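Local atomic coordinates of A rubisco-like protein (Burkholderia fungorum, PDB entry 3NWR), a protein that is probably a lyase-class enzyme related to the ribulose bisphosphate carboxylase large chain, although its exact reaction cannot be stated with confidence. Residues 15-20 against 127-132; 23-28 against 83-88; 65-70 against 89-94. All blocks are in the same frame, centred on the assembly; numbering follows the deposited sequence.

Interaction 1: 15-20 against 127-132; sequences LEADYL and VRLLSL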
loop_
_atom_site.group_PDB
_atom_site.type_symbol
_atom_site.label_atom_id
_atom_site.label_comp_id
_atom_site.label_asym_id
_atom_site.label_seq_id
_atom_site.Cartn_x
_atom_site.Cartn_y
_atom_site.Cartn_z
ATOM N N LEU A 15 19.494 -6.591 9.371
ATOM C CA LEU A 15 19.247 -5.273 8.811
ATOM C C LEU A 15 18.791 -4.370 9.952
ATOM O O LEU A 15 18.419 -4.845 11.030
ATOM C CB LEU A 15 18.207 -5.322 7.681
ATOM C CG LEU A 15 16.806 -5.806 8.059
ATOM C CD1 LEU A 15 15.971 -4.694 8.708
ATOM C CD2 LEU A 15 16.107 -6.354 6.818
ATOM N N GLU A 16 18.828 -3.067 9.725
ATOM C CA GLU A 16 18.376 -2.121 10.727
ATOM C C GLU A 16 17.254 -1.231 10.205
ATOM O O GLU A 16 17.208 -0.884 9.025
ATOM C CB GLU A 16 19.537 -1.279 11.238
ATOM C CG GLU A 16 20.553 -2.121 11.986
ATOM C CD GLU A 16 21.745 -1.330 12.464
ATOM O OE1 GLU A 16 21.763 -0.087 12.293
ATOM O OE2 GLU A 16 22.668 -1.962 13.018
ATOM N N ALA A 17 16.353 -0.870 11.111
ATOM C CA ALA A 17 15.234 -0.006 10.776
ATOM C C ALA A 17 15.104 1.065 11.849
ATOM O O ALA A 17 15.094 0.749 13.037
ATOM C CB ALA A 17 13.955 -0.828 10.682
ATOM N N ASP A 18 15.006 2.323 11.428
ATOM C CA ASP A 18 14.851 3.443 12.359
ATOM C C ASP A 18 13.400 3.899 12.363
ATOM O O ASP A 18 12.776 3.986 11.300
ATOM C CB ASP A 18 15.723 4.632 11.937
ATOM C CG ASP A 18 17.212 4.372 12.098
ATOM O OD1 ASP A 18 17.596 3.345 12.687
ATOM O OD2 ASP A 18 17.998 5.221 11.635
ATOM N N TYR A 19 12.870 4.205 13.547
ATOM C CA TYR A 19 11.500 4.693 13.700
ATOM C C TYR A 19 11.439 5.939 14.552
ATOM O O TYR A 19 12.322 6.190 15.373
ATOM C CB TYR A 19 10.613 3.645 14.380
ATOM C CG TYR A 19 10.577 2.320 13.679
ATOM C CD1 TYR A 19 9.532 1.996 12.824
ATOM C CD2 TYR A 19 11.583 1.388 13.878
ATOM C CE1 TYR A 19 9.501 0.768 12.181
ATOM C CE2 TYR A 19 11.558 0.162 13.239
ATOM C CZ TYR A 19 10.522 -0.133 12.386
ATOM O OH TYR A 19 10.503 -1.347 11.744
ATOM N N LEU A 20 10.382 6.717 14.345
ATOM C CA LEU A 20 9.963 7.726 15.305
ATOM C C LEU A 20 8.706 7.188 15.960
ATOM O O LEU A 20 7.725 6.894 15.273
ATOM C CB LEU A 20 9.659 9.051 14.594
ATOM C CG LEU A 20 8.860 10.079 15.402
ATOM C CD1 LEU A 20 9.701 10.638 16.534
ATOM C CD2 LEU A 20 8.365 11.202 14.493
ATOM N N VAL A 127 3.722 6.207 15.084
ATOM C CA VAL A 127 4.790 5.312 14.651
ATOM C C VAL A 127 5.056 5.563 13.177
ATOM O O VAL A 127 4.140 5.463 12.339
ATOM C CB VAL A 127 4.461 3.808 14.826
ATOM C CG1 VAL A 127 5.537 2.957 14.186
ATOM C CG2 VAL A 127 4.333 3.437 16.286
ATOM N N ARG A 128 6.303 5.896 12.871
ATOM C CA ARG A 128 6.723 6.106 11.496
ATOM C C ARG A 128 8.056 5.434 11.243
ATOM O O ARG A 128 9.010 5.614 12.000
ATOM C CB ARG A 128 6.835 7.593 11.187
ATOM C CG ARG A 128 7.166 7.919 9.721
ATOM C CD ARG A 128 7.188 9.411 9.571
ATOM N NE ARG A 128 7.593 9.897 8.260
ATOM C CZ ARG A 128 6.771 10.469 7.389
ATOM N NH1 ARG A 128 5.474 10.584 7.659
ATOM N NH2 ARG A 128 7.256 10.926 6.248
ATOM N N LEU A 129 8.117 4.652 10.170
ATOM C CA LEU A 129 9.367 4.050 9.739
ATOM C C LEU A 129 10.151 5.096 8.968
ATOM O O LEU A 129 9.690 5.584 7.944
ATOM C CB LEU A 129 9.079 2.850 8.842
ATOM C CG LEU A 129 10.291 2.227 8.157
ATOM C CD1 LEU A 129 11.299 1.691 9.165
ATOM C CD2 LEU A 129 9.845 1.115 7.183
ATOM N N LEU A 130 11.324 5.459 9.478
ATOM C CA LEU A 130 12.130 6.532 8.889
ATOM C C LEU A 130 13.121 6.051 7.836
ATOM O O LEU A 130 13.283 6.677 6.785
ATOM C CB LEU A 130 12.917 7.260 9.985
ATOM C CG LEU A 130 12.102 7.757 11.174
ATOM C CD1 LEU A 130 13.040 8.346 12.237
ATOM C CD2 LEU A 130 11.076 8.781 10.723
ATOM N N SER A 131 13.813 4.958 8.122
ATOM C CA SER A 131 14.900 4.541 7.256
ATOM C C SER A 131 15.256 3.078 7.464
ATOM O O SER A 131 14.902 2.478 8.484
ATOM C CB SER A 131 16.130 5.428 7.485
ATOM O OG SER A 131 16.541 5.342 8.832
ATOM N N LEU A 132 15.946 2.510 6.476
ATOM C CA LEU A 132 16.388 1.118 6.512
ATOM C C LEU A 132 17.852 1.050 6.121
ATOM O O LEU A 132 18.320 1.840 5.296
ATOM C CB LEU A 132 15.593 0.270 5.522
ATOM C CG LEU A 132 14.110 0.095 5.844
ATOM C CD1 LEU A 132 13.372 -0.486 4.638
ATOM C CD2 LEU A 132 13.943 -0.797 7.055
#
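The side chains of Y19 and L129 cross obliquely, with methyl CD1 of L129 over one face of the phenol ring, offset toward its rim. Its CH-pi contact measures 4.0 Å from L129 CD1 to the centroid of the Y19 ring, and the nearest ring atom is Y19 CE1. This pair sits next to a classic beta bulge in the antiparallel sheet of the rubisco-type N-terminal domain, where strand 126-133 borders strand 14-23. L130 and S131 both face D18, whose carbonyl accepts a good bond from L130 N (2.8 Å to D18 O) and a weak one from S131 N. On the Y19 side of the sheet, A17 CB meets L132 CD2 at 3.6 Å, and helices 107-114 and 301-309 cover this apolar layer; Y19 OH bonds to V114 O.

The other side is mixed. L130 CG lies anti to its carbonyl carbon (chi1 -52°), close to L20 N, and CD1 reaches Y19 C at 3.7 Å while CD2 approaches L20 CB. Next to it, the D18 carboxylate is gripped by R133, R93 and T95, three partners that would favour its charged form. S131 OG comes near this carboxylate, 3.2 Å from D18 OD2, but the angle is too poor for a hydrogen bond.

Interaction 2: 23-28 against 83-88; sequences TPLDPA and QGTPGP. With SO4 (sulfate ion), chain D.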
loop_
_atom_site.group_PDB
_atom_site.type_symbol
_atom_site.label_atom_id
_atom_site.label_comp_id
_atom_site.label_asym_id
_atom_site.label_seq_id
_atom_site.Cartn_x
_atom_site.Cartn_y
_atom_site.Cartn_z
ATOM N N THR A 23 4.327 7.728 22.453
ATOM C CA THR A 23 3.611 6.897 23.411
ATOM C C THR A 23 3.582 7.601 24.763
ATOM O O THR A 23 4.537 8.289 25.119
ATOM C CB THR A 23 4.290 5.511 23.574
ATOM O OG1 THR A 23 3.593 4.735 24.556
ATOM C CG2 THR A 23 5.766 5.666 23.985
ATOM N N PRO A 24 2.478 7.449 25.510
ATOM C CA PRO A 24 2.472 8.007 26.865
ATOM C C PRO A 24 3.175 7.050 27.821
ATOM O O PRO A 24 3.407 7.397 28.984
ATOM C CB PRO A 24 0.987 8.082 27.192
ATOM C CG PRO A 24 0.390 6.927 26.457
ATOM C CD PRO A 24 1.201 6.792 25.176
ATOM N N LEU A 25 3.501 5.854 27.334
ATOM C CA LEU A 25 4.189 4.850 28.133
ATOM C C LEU A 25 5.702 5.035 28.019
ATOM O O LEU A 25 6.177 6.010 27.433
ATOM C CB LEU A 25 3.771 3.436 27.696
ATOM C CG LEU A 25 2.261 3.208 27.543
ATOM C CD1 LEU A 25 1.968 1.786 27.083
ATOM C CD2 LEU A 25 1.513 3.525 28.839
ATOM N N ASP A 26 6.463 4.103 28.584
ATOM C CA ASP A 26 7.919 4.159 28.514
ATOM C C ASP A 26 8.414 3.823 27.107
ATOM O O ASP A 26 8.177 2.717 26.624
ATOM C CB ASP A 26 8.527 3.168 29.503
ATOM C CG ASP A 26 10.037 3.174 29.471
ATOM O OD1 ASP A 26 10.626 4.183 29.906
ATOM O OD2 ASP A 26 10.631 2.174 29.007
ATOM N N PRO A 27 9.095 4.773 26.444
ATOM C CA PRO A 27 9.548 4.519 25.066
ATOM C C PRO A 27 10.402 3.263 24.915
ATOM O O PRO A 27 10.224 2.527 23.945
ATOM C CB PRO A 27 10.362 5.768 24.727
ATOM C CG PRO A 27 9.700 6.858 25.541
ATOM C CD PRO A 27 9.297 6.180 26.840
ATOM N N ALA A 28 11.316 3.006 25.846
ATOM C CA ALA A 28 12.171 1.833 25.724
ATOM C C ALA A 28 11.380 0.533 25.795
ATOM O O ALA A 28 11.655 -0.401 25.047
ATOM C CB ALA A 28 13.271 1.850 26.790
ATOM N N GLN A 83 -8.152 3.128 29.161
ATOM C CA GLN A 83 -7.437 3.073 30.429
ATOM C C GLN A 83 -7.051 4.439 30.968
ATOM O O GLN A 83 -6.328 4.538 31.959
ATOM C CB GLN A 83 -6.196 2.208 30.278
ATOM C CG GLN A 83 -6.526 0.763 30.033
ATOM C CD GLN A 83 -5.331 -0.009 29.557
ATOM O OE1 GLN A 83 -4.426 0.554 28.941
ATOM N NE2 GLN A 83 -5.316 -1.307 29.834
ATOM N N GLY A 84 -7.540 5.489 30.318
ATOM C CA GLY A 84 -7.260 6.844 30.752
ATOM C C GLY A 84 -5.793 7.083 31.052
ATOM O O GLY A 84 -5.453 7.783 32.007
ATOM N N THR A 85 -4.914 6.499 30.243
ATOM C CA THR A 85 -3.485 6.739 30.395
ATOM C C THR A 85 -3.214 8.231 30.226
ATOM O O THR A 85 -3.615 8.828 29.227
ATOM C CB THR A 85 -2.663 5.933 29.365
ATOM O OG1 THR A 85 -3.128 4.578 29.336
ATOM C CG2 THR A 85 -1.190 5.947 29.730
ATOM N N PRO A 86 -2.551 8.847 31.215
ATOM C CA PRO A 86 -2.299 10.289 31.162
ATOM C C PRO A 86 -1.135 10.635 30.241
ATOM O O PRO A 86 -0.263 9.797 30.002
ATOM C CB PRO A 86 -1.929 10.623 32.606
ATOM C CG PRO A 86 -1.264 9.383 33.101
ATOM C CD PRO A 86 -1.952 8.226 32.411
ATOM N N GLY A 87 -1.132 11.861 29.730
ATOM C CA GLY A 87 0.005 12.363 28.983
ATOM C C GLY A 87 1.148 12.624 29.943
ATOM O O GLY A 87 1.061 12.268 31.121
ATOM N N PRO A 88 2.228 13.249 29.456
ATOM C CA PRO A 88 2.397 13.722 28.079
ATOM C C PRO A 88 2.644 12.558 27.125
ATOM O O PRO A 88 2.803 11.420 27.565
ATOM C CB PRO A 88 3.662 14.589 28.155
ATOM C CG PRO A 88 3.944 14.776 29.618
ATOM C CD PRO A 88 3.392 13.576 30.294
HETATM S S SO4 D . 5.069 1.765 31.181
HETATM O O1 SO4 D . 3.862 0.945 31.220
HETATM O O2 SO4 D . 4.714 3.169 31.358
HETATM O O3 SO4 D . 5.749 1.586 29.905
HETATM O O4 SO4 D . 5.962 1.346 32.259
HETATM O O HOH W 1 3.211 9.931 29.921
#
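The pyrrolidine ring of P24 meets segment 83-88 through two of its carbons: CG touches the methyl CG2 of T85 at 3.8 Å, and CB lies 3.5 Å from the carbonyl oxygen P86 O. W89, which follows P88, packs against the same proline. The side chains of P24 and T85 cross at about a right angle, as do those of L25 and T85, and the threonine methyl touches both neighbours. T85 CG2 stands anti to its own backbone N, which turns it to the proline and to L25 CD2, 3.7 Å away. On its other branch T85 OG1 makes a weak hydrogen bond to L80 O.

P88, preceded by a cis peptide bond, points its CB away and meets P24 through its carbonyl. P88 O receives a CA-H...O contact from P24 CA at 3.5 Å. A water links the two backbones, lying 2.7 Å from P24 O and 2.8 Å from P88 O, although further acceptors nearby compete for its protons.

Beyond L25 the chain enters helix 27-37. The backbone N of D26 donates to sulfate oxygen O3 (2.9 Å, N-H...O angle 161°), and R29 NH1 also holds the ion, which probably came from the crystallisation liquor. D26 is the N-cap, its OD2 accepting from R29 N. Preceding it is an ST turn, in which L25 N donates to T23 OG1 at 3.0 Å; in the other segment, G84 with its positive phi is the C-prime residue of a Schellman motif. The contact thus joins the turn before helix 27-37 to the loop that follows the Schellman-terminated helix 78-82, at the surface of the rubisco-type N-terminal domain.

Interaction 3: 65-70 against 89-94; sequences EELEAA and WRRARI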
loop_
_atom_site.group_PDB
_atom_site.type_symbol
_atom_site.label_atom_id
_atom_site.label_comp_id
_atom_site.label_asym_id
_atom_site.label_seq_id
_atom_site.Cartn_x
_atom_site.Cartn_y
_atom_site.Cartn_z
ATOM N N GLU A 65 16.513 7.291 21.593
ATOM C CA GLU A 65 16.810 8.676 21.947
ATOM C C GLU A 65 15.502 9.394 22.190
ATOM O O GLU A 65 14.708 9.556 21.267
ATOM C CB GLU A 65 17.591 9.393 20.842
ATOM C CG GLU A 65 17.911 10.845 21.197
ATOM C CD GLU A 65 18.562 11.619 20.058
ATOM O OE1 GLU A 65 18.640 11.089 18.929
ATOM O OE2 GLU A 65 18.993 12.767 20.293
ATOM N N GLU A 66 15.260 9.818 23.426
ATOM C CA GLU A 66 14.022 10.527 23.715
ATOM C C GLU A 66 14.079 11.965 23.205
ATOM O O GLU A 66 15.088 12.649 23.351
ATOM C CB GLU A 66 13.685 10.499 25.206
ATOM C CG GLU A 66 12.375 11.214 25.520
ATOM C CD GLU A 66 11.580 10.548 26.620
ATOM O OE1 GLU A 66 12.073 9.565 27.217
ATOM O OE2 GLU A 66 10.457 11.008 26.897
ATOM N N LEU A 67 12.979 12.402 22.595
ATOM C CA LEU A 67 12.859 13.729 22.021
ATOM C C LEU A 67 11.896 14.536 22.877
ATOM O O LEU A 67 11.430 14.063 23.913
ATOM C CB LEU A 67 12.323 13.621 20.592
ATOM C CG LEU A 67 13.085 12.649 19.692
ATOM C CD1 LEU A 67 12.396 12.461 18.335
ATOM C CD2 LEU A 67 14.523 13.113 19.514
ATOM N N GLU A 68 11.591 15.754 22.445
ATOM C CA GLU A 68 10.599 16.568 23.136
ATOM C C GLU A 68 9.222 15.904 23.050
ATOM O O GLU A 68 8.803 15.458 21.979
ATOM C CB GLU A 68 10.555 17.979 22.547
ATOM C CG GLU A 68 9.651 18.934 23.310
ATOM C CD GLU A 68 9.642 20.330 22.720
ATOM O OE1 GLU A 68 9.122 21.253 23.384
ATOM O OE2 GLU A 68 10.155 20.506 21.594
ATOM N N ALA A 69 8.530 15.823 24.180
ATOM C CA ALA A 69 7.219 15.191 24.221
ATOM C C ALA A 69 6.173 16.050 23.531
ATOM O O ALA A 69 6.356 17.260 23.363
ATOM C CB ALA A 69 6.802 14.901 25.658
ATOM N N ALA A 70 5.082 15.415 23.118
ATOM C CA ALA A 70 3.949 16.134 22.550
ATOM C C ALA A 70 2.926 16.420 23.646
ATOM O O ALA A 70 2.734 15.607 24.557
ATOM C CB ALA A 70 3.325 15.329 21.412
ATOM N N TRP A 89 2.673 12.851 25.832
ATOM C CA TRP A 89 2.913 11.816 24.834
ATOM C C TRP A 89 4.357 11.858 24.378
ATOM O O TRP A 89 4.752 12.671 23.540
ATOM C CB TRP A 89 1.896 11.928 23.696
ATOM C CG TRP A 89 0.569 11.506 24.200
ATOM C CD1 TRP A 89 0.019 10.262 24.120
ATOM C CD2 TRP A 89 -0.347 12.303 24.959
ATOM N NE1 TRP A 89 -1.198 10.239 24.757
ATOM C CE2 TRP A 89 -1.447 11.483 25.276
ATOM C CE3 TRP A 89 -0.351 13.637 25.383
ATOM C CZ2 TRP A 89 -2.543 11.950 25.996
ATOM C CZ3 TRP A 89 -1.442 14.099 26.101
ATOM C CH2 TRP A 89 -2.520 13.257 26.400
ATOM N N ARG A 90 5.154 10.992 24.991
ATOM C CA ARG A 90 6.582 10.995 24.796
ATOM C C ARG A 90 6.954 10.586 23.375
ATOM O O ARG A 90 6.252 9.800 22.741
ATOM C CB ARG A 90 7.248 10.091 25.832
ATOM C CG ARG A 90 6.875 10.482 27.267
ATOM C CD ARG A 90 7.258 9.410 28.280
ATOM N NE ARG A 90 8.704 9.266 28.382
ATOM C CZ ARG A 90 9.314 8.462 29.247
ATOM N NH1 ARG A 90 8.600 7.716 30.081
ATOM N NH2 ARG A 90 10.636 8.395 29.266
ATOM N N ARG A 91 8.058 11.129 22.886
ATOM C CA ARG A 91 8.528 10.820 21.547
ATOM C C ARG A 91 9.956 10.318 21.597
ATOM O O ARG A 91 10.756 10.770 22.415
ATOM C CB ARG A 91 8.418 12.050 20.648
ATOM C CG ARG A 91 6.973 12.415 20.322
ATOM C CD ARG A 91 6.853 13.795 19.705
ATOM N NE ARG A 91 7.516 13.887 18.411
ATOM C CZ ARG A 91 8.649 14.550 18.193
ATOM N NH1 ARG A 91 9.259 15.181 19.187
ATOM N NH2 ARG A 91 9.178 14.578 16.979
ATOM N N ALA A 92 10.278 9.368 20.728
ATOM C CA ALA A 92 11.637 8.864 20.658
ATOM C C ALA A 92 11.989 8.369 19.268
ATOM O O ALA A 92 11.126 7.862 18.545
ATOM C CB ALA A 92 11.845 7.749 21.671
ATOM N N ARG A 93 13.256 8.531 18.899
ATOM C CA ARG A 93 13.801 7.881 17.714
ATOM C C ARG A 93 14.418 6.575 18.171
ATOM O O ARG A 93 15.171 6.552 19.145
ATOM C CB ARG A 93 14.871 8.743 17.031
ATOM C CG ARG A 93 15.320 8.163 15.684
ATOM C CD ARG A 93 16.404 8.981 14.992
ATOM N NE ARG A 93 16.845 8.323 13.761
ATOM C CZ ARG A 93 16.599 8.773 12.535
ATOM N NH1 ARG A 93 15.931 9.907 12.363
ATOM N NH2 ARG A 93 17.036 8.098 11.476
ATOM N N ILE A 94 14.092 5.483 17.490
ATOM C CA ILE A 94 14.627 4.188 17.884
ATOM C C ILE A 94 15.209 3.465 16.681
ATOM O O ILE A 94 14.849 3.750 15.540
ATOM C CB ILE A 94 13.560 3.307 18.550
ATOM C CG1 ILE A 94 12.501 2.881 17.529
ATOM C CG2 ILE A 94 12.929 4.038 19.744
ATOM C CD1 ILE A 94 11.527 1.864 18.066
HETATM O O HOH W 2 9.321 12.651 25.068
#
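R91 packs closely against the strand of L67, E68 and A70, whereas E65, E66, E68 and R93 are exposed at the outside of the same two strands. The R91 side chain crosses that of L67 at about a right angle, with L67 CD1 over one face of its guanidinium. A bend at chi3 (64°) brings NE round, and further out NH1 donates to E68 O at 2.8 Å, the carbonyl lying in the guanidinium plane. R91 CD also approaches this oxygen, at 3.4 Å, so the aliphatic part of the chain lies close to the backbone it binds. W89 N and A70 N each bond to the other residue's carbonyl oxygen, and A70 O lies at the edge of the indole, in its plane, 3.8 Å from W89 CE3.

This is one outer pair of the four-stranded antiparallel sheet in the rubisco-type N-terminal domain, strand 60-70 being an outermost strand within the chain and strand 89-99 the next one in. Pairing is regular from E65 with R93, joined by two backbone bonds, but slips by one residue before A70 with W89. Where the register shifts, a water donates to L67 O and to E66 OE2 and accepts from R91 N, 2.9 Å away.

R90 grips the carboxylate of the exposed E66 side-on. NH2 meets the syn lone pair of OE1 at 2.8 Å, and NE donates to OE2 from the syn side at 2.9 Å, with an N-H...O angle of 169°. The two flat groups are 24° apart, nearly coplanar. P27 of helix 27-37 packs on R90. On the face of R91 and R93, E65 is exposed, and the E68 carboxylate stays 5.9 Å from R91 NH1, measured from OE2.

Interactions 1 and 3 belong to one sheet, with strands 14-23 and 89-99 as neighbours and strands 126-133 and 60-70 at its margins. Their centres are 14 Å apart, and a probable hydrogen bond from Y19 N to I94 O and the D18-R93 salt bridge connect them. Interaction 1 is the more buried, its apolar layer facing helices; interaction 3 is at the surface and relies on charged side chains and a water. Interaction 2, also superficial, continues both: segment 23-28 leads out of strand 14-23, and segment 83-88 into strand 89-99. It has loops, prolines and a bridging water in place of strand pairing, yet a probable hydrogen bond between T23 N and R90 O ties it to interaction 3.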